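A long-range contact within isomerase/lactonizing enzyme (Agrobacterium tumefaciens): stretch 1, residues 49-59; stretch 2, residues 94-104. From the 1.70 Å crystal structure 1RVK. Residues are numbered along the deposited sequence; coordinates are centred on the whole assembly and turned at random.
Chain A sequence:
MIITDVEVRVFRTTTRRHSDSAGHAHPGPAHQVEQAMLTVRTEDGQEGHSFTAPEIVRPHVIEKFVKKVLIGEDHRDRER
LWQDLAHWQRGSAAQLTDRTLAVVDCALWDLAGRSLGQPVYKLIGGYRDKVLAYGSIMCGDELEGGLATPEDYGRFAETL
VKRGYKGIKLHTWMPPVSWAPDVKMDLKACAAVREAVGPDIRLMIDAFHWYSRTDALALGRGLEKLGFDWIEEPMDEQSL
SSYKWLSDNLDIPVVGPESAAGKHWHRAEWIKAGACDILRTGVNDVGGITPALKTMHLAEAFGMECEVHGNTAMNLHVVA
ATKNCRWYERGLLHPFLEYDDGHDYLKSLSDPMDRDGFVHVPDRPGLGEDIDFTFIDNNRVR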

ATOM      1  N   HIS A  49      15.739   9.959  -0.633  1.00 14.35           N
ATOM      2  CA  HIS A  49      15.792   8.526  -0.350  1.00 14.27           C
ATOM      3  C   HIS A  49      14.438   7.829  -0.403  1.00 14.35           C
ATOM      4  O   HIS A  49      13.396   8.458  -0.227  1.00 14.91           O
ATOM      5  CB  HIS A  49      16.363   8.297   1.054  1.00 14.70           C
ATOM      6  CG  HIS A  49      17.495   9.206   1.408  1.00 15.37           C
ATOM      7  ND1 HIS A  49      18.791   8.976   1.000  1.00 16.41           N
ATOM      8  CD2 HIS A  49      17.521  10.360   2.115  1.00 17.62           C
ATOM      9  CE1 HIS A  49      19.568   9.950   1.442  1.00 16.38           C
ATOM     10  NE2 HIS A  49      18.822  10.802   2.121  1.00 17.34           N
ATOM     11  N   SER A  50      14.471   6.519  -0.622  1.00 14.89           N
ATOM     12  CA  SER A  50      13.258   5.712  -0.647  1.00 14.86           C
ATOM     13  C   SER A  50      13.629   4.247  -0.422  1.00 15.61           C
ATOM     14  O   SER A  50      14.680   3.790  -0.866  1.00 15.79           O
ATOM     15  CB  SER A  50      12.519   5.887  -1.977  1.00 16.81           C
ATOM     16  OG  SER A  50      11.157   5.522  -1.828  1.00 21.31           O
ATOM     17  N   PHE A  51      12.758   3.517   0.270  1.00 14.51           N
ATOM     18  CA  PHE A  51      13.003   2.116   0.601  1.00 14.61           C
ATOM     19  C   PHE A  51      12.224   1.113  -0.239  1.00 16.33           C
ATOM     20  O   PHE A  51      11.111   1.391  -0.681  1.00 16.69           O
ATOM     21  CB  PHE A  51      12.668   1.887   2.076  1.00 13.56           C
ATOM     22  CG  PHE A  51      13.515   2.689   3.016  1.00 14.44           C
ATOM     23  CD1 PHE A  51      14.767   2.231   3.405  1.00 14.06           C
ATOM     24  CD2 PHE A  51      13.080   3.930   3.479  1.00 15.25           C
ATOM     25  CE1 PHE A  51      15.580   2.995   4.243  1.00 14.44           C
ATOM     26  CE2 PHE A  51      13.885   4.701   4.317  1.00 15.62           C
ATOM     27  CZ  PHE A  51      15.137   4.231   4.698  1.00 14.43           C
ATOM     28  N   THR A  52      12.821  -0.059  -0.447  1.00 15.41           N
ATOM     29  CA  THR A  52      12.177  -1.132  -1.203  1.00 16.27           C
ATOM     30  C   THR A  52      12.962  -2.427  -1.028  1.00 15.85           C
ATOM     31  O   THR A  52      14.005  -2.445  -0.375  1.00 17.43           O
ATOM     32  CB  THR A  52      12.086  -0.804  -2.712  1.00 16.50           C
ATOM     33  OG1 THR A  52      11.180  -1.719  -3.341  1.00 16.22           O
ATOM     34  CG2 THR A  52      13.452  -0.914  -3.375  1.00 16.91           C
ATOM     35  N   ALA A  53      12.452  -3.512  -1.601  1.00 15.83           N
ATOM     36  CA  ALA A  53      13.117  -4.806  -1.510  1.00 15.80           C
ATOM     37  C   ALA A  53      14.346  -4.805  -2.414  1.00 15.80           C
ATOM     38  O   ALA A  53      14.313  -4.263  -3.518  1.00 15.33           O
ATOM     39  CB  ALA A  53      12.159  -5.918  -1.925  1.00 16.00           C
ATOM     40  N   PRO A  54      15.441  -5.435  -1.962  1.00 15.10           N
ATOM     41  CA  PRO A  54      16.705  -5.523  -2.702  1.00 14.39           C
ATOM     42  C   PRO A  54      16.610  -5.860  -4.192  1.00 14.68           C
ATOM     43  O   PRO A  54      17.229  -5.192  -5.018  1.00 14.75           O
ATOM     44  CB  PRO A  54      17.483  -6.581  -1.921  1.00 16.43           C
ATOM     45  CG  PRO A  54      17.023  -6.348  -0.513  1.00 16.46           C
ATOM     46  CD  PRO A  54      15.527  -6.180  -0.692  1.00 15.36           C
ATOM     47  N   GLU A  55      15.840  -6.892  -4.537  1.00 13.32           N
ATOM     48  CA  GLU A  55      15.713  -7.314  -5.934  1.00 14.02           C
ATOM     49  C   GLU A  55      15.167  -6.243  -6.874  1.00 14.81           C
ATOM     50  O   GLU A  55      15.475  -6.233  -8.065  1.00 14.80           O
ATOM     51  CB  GLU A  55      14.828  -8.564  -6.031  1.00 14.50           C
ATOM     52  CG  GLU A  55      15.466  -9.827  -5.467  1.00 17.74           C
ATOM     53  CD  GLU A  55      16.701 -10.255  -6.241  1.00 19.20           C
ATOM     54  OE1 GLU A  55      17.720 -10.589  -5.596  1.00 21.35           O
ATOM     55  OE2 GLU A  55      16.654 -10.268  -7.490  1.00 17.25           O
ATOM     56  N   ILE A  56      14.360  -5.342  -6.334  1.00 14.37           N
ATOM     57  CA  ILE A  56      13.749  -4.281  -7.126  1.00 14.45           C
ATOM     58  C   ILE A  56      14.742  -3.210  -7.576  1.00 15.13           C
ATOM     59  O   ILE A  56      14.539  -2.556  -8.601  1.00 16.66           O
ATOM     60  CB  ILE A  56      12.582  -3.656  -6.330  1.00 13.39           C
ATOM     61  CG1 ILE A  56      11.489  -4.713  -6.153  1.00 13.30           C
ATOM     62  CG2 ILE A  56      12.033  -2.424  -7.043  1.00 15.12           C
ATOM     63  CD1 ILE A  56      10.447  -4.373  -5.097  1.00 13.44           C
ATOM     64  N   VAL A  57      15.822  -3.043  -6.819  1.00 14.73           N
ATOM     65  CA  VAL A  57      16.848  -2.058  -7.148  1.00 15.16           C
ATOM     66  C   VAL A  57      18.222  -2.717  -7.226  1.00 14.94           C
ATOM     67  O   VAL A  57      19.237  -2.110  -6.873  1.00 13.97           O
ATOM     68  CB  VAL A  57      16.901  -0.925  -6.101  1.00 16.96           C
ATOM     69  CG1 VAL A  57      15.633  -0.084  -6.176  1.00 18.04           C
ATOM     70  CG2 VAL A  57      17.067  -1.513  -4.708  1.00 17.36           C
ATOM     71  N   ARG A  58      18.253  -3.964  -7.688  1.00 14.76           N
ATOM     72  CA  ARG A  58      19.517  -4.684  -7.810  1.00 14.39           C
ATOM     73  C   ARG A  58      20.358  -4.047  -8.921  1.00 14.93           C
ATOM     74  O   ARG A  58      19.844  -3.299  -9.756  1.00 14.64           O
ATOM     75  CB  ARG A  58      19.261  -6.175  -8.086  1.00 14.45           C
ATOM     76  CG  ARG A  58      18.557  -6.498  -9.405  1.00 12.99           C
ATOM     77  CD  ARG A  58      18.285  -7.997  -9.496  1.00 15.65           C
ATOM     78  NE  ARG A  58      17.851  -8.420 -10.825  1.00 13.58           N
ATOM     79  CZ  ARG A  58      16.646  -8.187 -11.339  1.00 15.26           C
ATOM     80  NH1 ARG A  58      15.732  -7.529 -10.639  1.00 12.69           N
ATOM     81  NH2 ARG A  58      16.353  -8.621 -12.560  1.00 15.40           N
ATOM     82  N   PRO A  59      21.669  -4.323  -8.936  1.00 15.41           N
ATOM     83  CA  PRO A  59      22.566  -3.761  -9.950  1.00 15.06           C
ATOM     84  C   PRO A  59      22.082  -3.824 -11.396  1.00 14.97           C
ATOM     85  O   PRO A  59      22.194  -2.839 -12.130  1.00 16.26           O
ATOM     86  CB  PRO A  59      23.854  -4.541  -9.729  1.00 16.43           C
ATOM     87  CG  PRO A  59      23.853  -4.724  -8.234  1.00 16.35           C
ATOM     88  CD  PRO A  59      22.421  -5.153  -7.976  1.00 14.77           C
ATOM     89  N   ALA A  94      11.012  -7.824 -19.135  1.00 14.66           N
ATOM     90  CA  ALA A  94      10.240  -7.923 -17.896  1.00 14.34           C
ATOM     91  C   ALA A  94      10.995  -7.583 -16.613  1.00 15.41           C
ATOM     92  O   ALA A  94      10.513  -7.879 -15.514  1.00 15.06           O
ATOM     93  CB  ALA A  94       9.625  -9.319 -17.777  1.00 16.34           C
ATOM     94  N   GLN A  95      12.158  -6.945 -16.735  1.00 13.49           N
ATOM     95  CA  GLN A  95      12.940  -6.605 -15.551  1.00 13.31           C
ATOM     96  C   GLN A  95      12.740  -5.189 -15.000  1.00 13.48           C
ATOM     97  O   GLN A  95      13.033  -4.944 -13.835  1.00 12.93           O
ATOM     98  CB  GLN A  95      14.427  -6.868 -15.815  1.00 14.18           C
ATOM     99  CG  GLN A  95      14.707  -8.281 -16.315  1.00 15.08           C
ATOM    100  CD  GLN A  95      14.051  -9.357 -15.459  1.00 16.64           C
ATOM    101  OE1 GLN A  95      13.426 -10.285 -15.977  1.00 18.41           O
ATOM    102  NE2 GLN A  95      14.195  -9.242 -14.148  1.00 13.47           N
ATOM    103  N   LEU A  96      12.262  -4.254 -15.819  1.00 12.48           N
ATOM    104  CA  LEU A  96      12.019  -2.896 -15.321  1.00 14.33           C
ATOM    105  C   LEU A  96      10.542  -2.852 -14.939  1.00 15.09           C
ATOM    106  O   LEU A  96       9.677  -2.568 -15.766  1.00 15.86           O
ATOM    107  CB  LEU A  96      12.329  -1.843 -16.393  1.00 13.04           C
ATOM    108  CG  LEU A  96      12.164  -0.385 -15.938  1.00 13.15           C
ATOM    109  CD1 LEU A  96      13.091  -0.105 -14.755  1.00 14.42           C
ATOM    110  CD2 LEU A  96      12.464   0.559 -17.091  1.00 12.03           C
ATOM    111  N   THR A  97      10.274  -3.137 -13.670  1.00 14.75           N
ATOM    112  CA  THR A  97       8.914  -3.211 -13.141  1.00 13.85           C
ATOM    113  C   THR A  97       8.326  -1.923 -12.586  1.00 13.52           C
ATOM    114  O   THR A  97       9.040  -0.941 -12.366  1.00 12.47           O
ATOM    115  CB  THR A  97       8.858  -4.252 -12.029  1.00 13.87           C
ATOM    116  OG1 THR A  97       9.621  -3.779 -10.909  1.00 13.96           O
ATOM    117  CG2 THR A  97       9.453  -5.571 -12.516  1.00 14.34           C
ATOM    118  N   ASP A  98       7.012  -1.933 -12.359  1.00 11.73           N
ATOM    119  CA  ASP A  98       6.346  -0.763 -11.794  1.00 12.48           C
ATOM    120  C   ASP A  98       6.934  -0.506 -10.411  1.00 12.35           C
ATOM    121  O   ASP A  98       6.987   0.636  -9.951  1.00 12.31           O
ATOM    122  CB  ASP A  98       4.831  -0.983 -11.662  1.00 14.34           C
ATOM    123  CG  ASP A  98       4.130  -1.096 -13.002  1.00 19.75           C
ATOM    124  OD1 ASP A  98       4.692  -0.634 -14.019  1.00 20.01           O
ATOM    125  OD2 ASP A  98       3.000  -1.634 -13.033  1.00 20.01           O
ATOM    126  N   ARG A  99       7.370  -1.574  -9.748  1.00 13.62           N
ATOM    127  CA  ARG A  99       7.971  -1.442  -8.428  1.00 13.88           C
ATOM    128  C   ARG A  99       9.256  -0.620  -8.507  1.00 13.63           C
ATOM    129  O   ARG A  99       9.530   0.193  -7.627  1.00 12.28           O
ATOM    130  CB  ARG A  99       8.268  -2.820  -7.820  1.00 15.20           C
ATOM    131  CG  ARG A  99       7.039  -3.545  -7.279  1.00 17.52           C
ATOM    132  CD  ARG A  99       6.348  -2.732  -6.188  1.00 20.70           C
ATOM    133  NE  ARG A  99       7.121  -2.662  -4.949  1.00 24.16           N
ATOM    134  CZ  ARG A  99       7.218  -3.651  -4.065  1.00 27.55           C
ATOM    135  NH1 ARG A  99       7.947  -3.494  -2.968  1.00 29.22           N
ATOM    136  NH2 ARG A  99       6.581  -4.796  -4.270  1.00 26.12           N
ATOM    137  N   THR A 100      10.050  -0.829  -9.554  1.00 12.97           N
ATOM    138  CA  THR A 100      11.286  -0.057  -9.701  1.00 13.30           C
ATOM    139  C   THR A 100      10.933   1.404  -9.991  1.00 13.33           C
ATOM    140  O   THR A 100      11.555   2.323  -9.459  1.00 13.16           O
ATOM    141  CB  THR A 100      12.172  -0.605 -10.845  1.00 12.98           C
ATOM    142  OG1 THR A 100      12.610  -1.927 -10.517  1.00 12.74           O
ATOM    143  CG2 THR A 100      13.397   0.279 -11.046  1.00 13.09           C
ATOM    144  N   LEU A 101       9.931   1.618 -10.837  1.00 12.30           N
ATOM    145  CA  LEU A 101       9.499   2.972 -11.159  1.00 12.93           C
ATOM    146  C   LEU A 101       9.044   3.701  -9.895  1.00 12.95           C
ATOM    147  O   LEU A 101       9.329   4.885  -9.710  1.00 13.90           O
ATOM    148  CB  LEU A 101       8.337   2.932 -12.160  1.00 14.62           C
ATOM    149  CG  LEU A 101       8.615   2.846 -13.665  1.00 18.74           C
ATOM    150  CD1 LEU A 101       9.027   4.213 -14.154  1.00 22.35           C
ATOM    151  CD2 LEU A 101       9.677   1.802 -13.970  1.00 18.19           C
ATOM    152  N   ALA A 102       8.336   2.988  -9.024  1.00 10.93           N
ATOM    153  CA  ALA A 102       7.821   3.580  -7.793  1.00 12.43           C
ATOM    154  C   ALA A 102       8.905   4.086  -6.851  1.00 12.80           C
ATOM    155  O   ALA A 102       8.804   5.197  -6.325  1.00 14.21           O
ATOM    156  CB  ALA A 102       6.934   2.576  -7.060  1.00 11.57           C
ATOM    157  N   VAL A 103       9.939   3.280  -6.634  1.00 12.85           N
ATOM    158  CA  VAL A 103      11.008   3.677  -5.723  1.00 13.31           C
ATOM    159  C   VAL A 103      11.786   4.870  -6.262  1.00 14.29           C
ATOM    160  O   VAL A 103      12.138   5.780  -5.512  1.00 14.03           O
ATOM    161  CB  VAL A 103      11.986   2.515  -5.458  1.00 15.34           C
ATOM    162  CG1 VAL A 103      12.891   2.862  -4.273  1.00 15.79           C
ATOM    163  CG2 VAL A 103      11.212   1.247  -5.169  1.00 21.51           C
ATOM    164  N   VAL A 104      12.049   4.868  -7.564  1.00 13.24           N
ATOM    165  CA  VAL A 104      12.782   5.967  -8.178  1.00 13.28           C
ATOM    166  C   VAL A 104      11.973   7.262  -8.101  1.00 13.20           C
ATOM    167  O   VAL A 104      12.502   8.316  -7.746  1.00 12.14           O
ATOM    168  CB  VAL A 104      13.108   5.664  -9.653  1.00 13.27           C
ATOM    169  CG1 VAL A 104      13.769   6.870 -10.298  1.00 12.94           C
ATOM    170  CG2 VAL A 104      14.025   4.455  -9.744  1.00 15.57           C
TER
HETATM  171  O   HOH W   1      13.224  -6.750 -11.898  1.00 14.16           O

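A strand running into a 3-10 turn packs along one side of a helix and the loop before it, in a contact that is mainly apolar around Val103 and is pinned by one direct hydrogen bond. Strand 49-52 and helix 98-104 run roughly antiparallel (151° between their directions, 8.5 Å at closest approach), so the chain after the strand passes back toward the helix start: Ser50 lies nearest Val103 (CA to CA 5.9 Å) and Ile56 nearest Thr100 (CA to CA 5.5 Å). Val103 points toward the strand and fills the space between strand and turn; its CG2 lies 3.3 Å from Thr52 CB and 4.2 Å from Ile56 CG2, while its CG1 lies 3.8 Å from Ser50 CB. One turn earlier, Thr100 OG1 donates to Ile56 O (2.8 Å), giving that backbone carbonyl of the turn a partner from the helix. Ile56 also sets CD1 over one face of the Arg99 guanidinium, 3.4 Å from NH1, a packing contact. Beyond the turn, Arg58 reaches the loop: its NH1 donates to Glu55 O (2.9 Å) within its own stretch and to a water (2.9 Å from NH1) that in turn donates to Gln95 O (2.7 Å from the water oxygen), bridging the two stretches. Thr97 OG1 caps the helix by accepting from Thr100 N (3.3 Å).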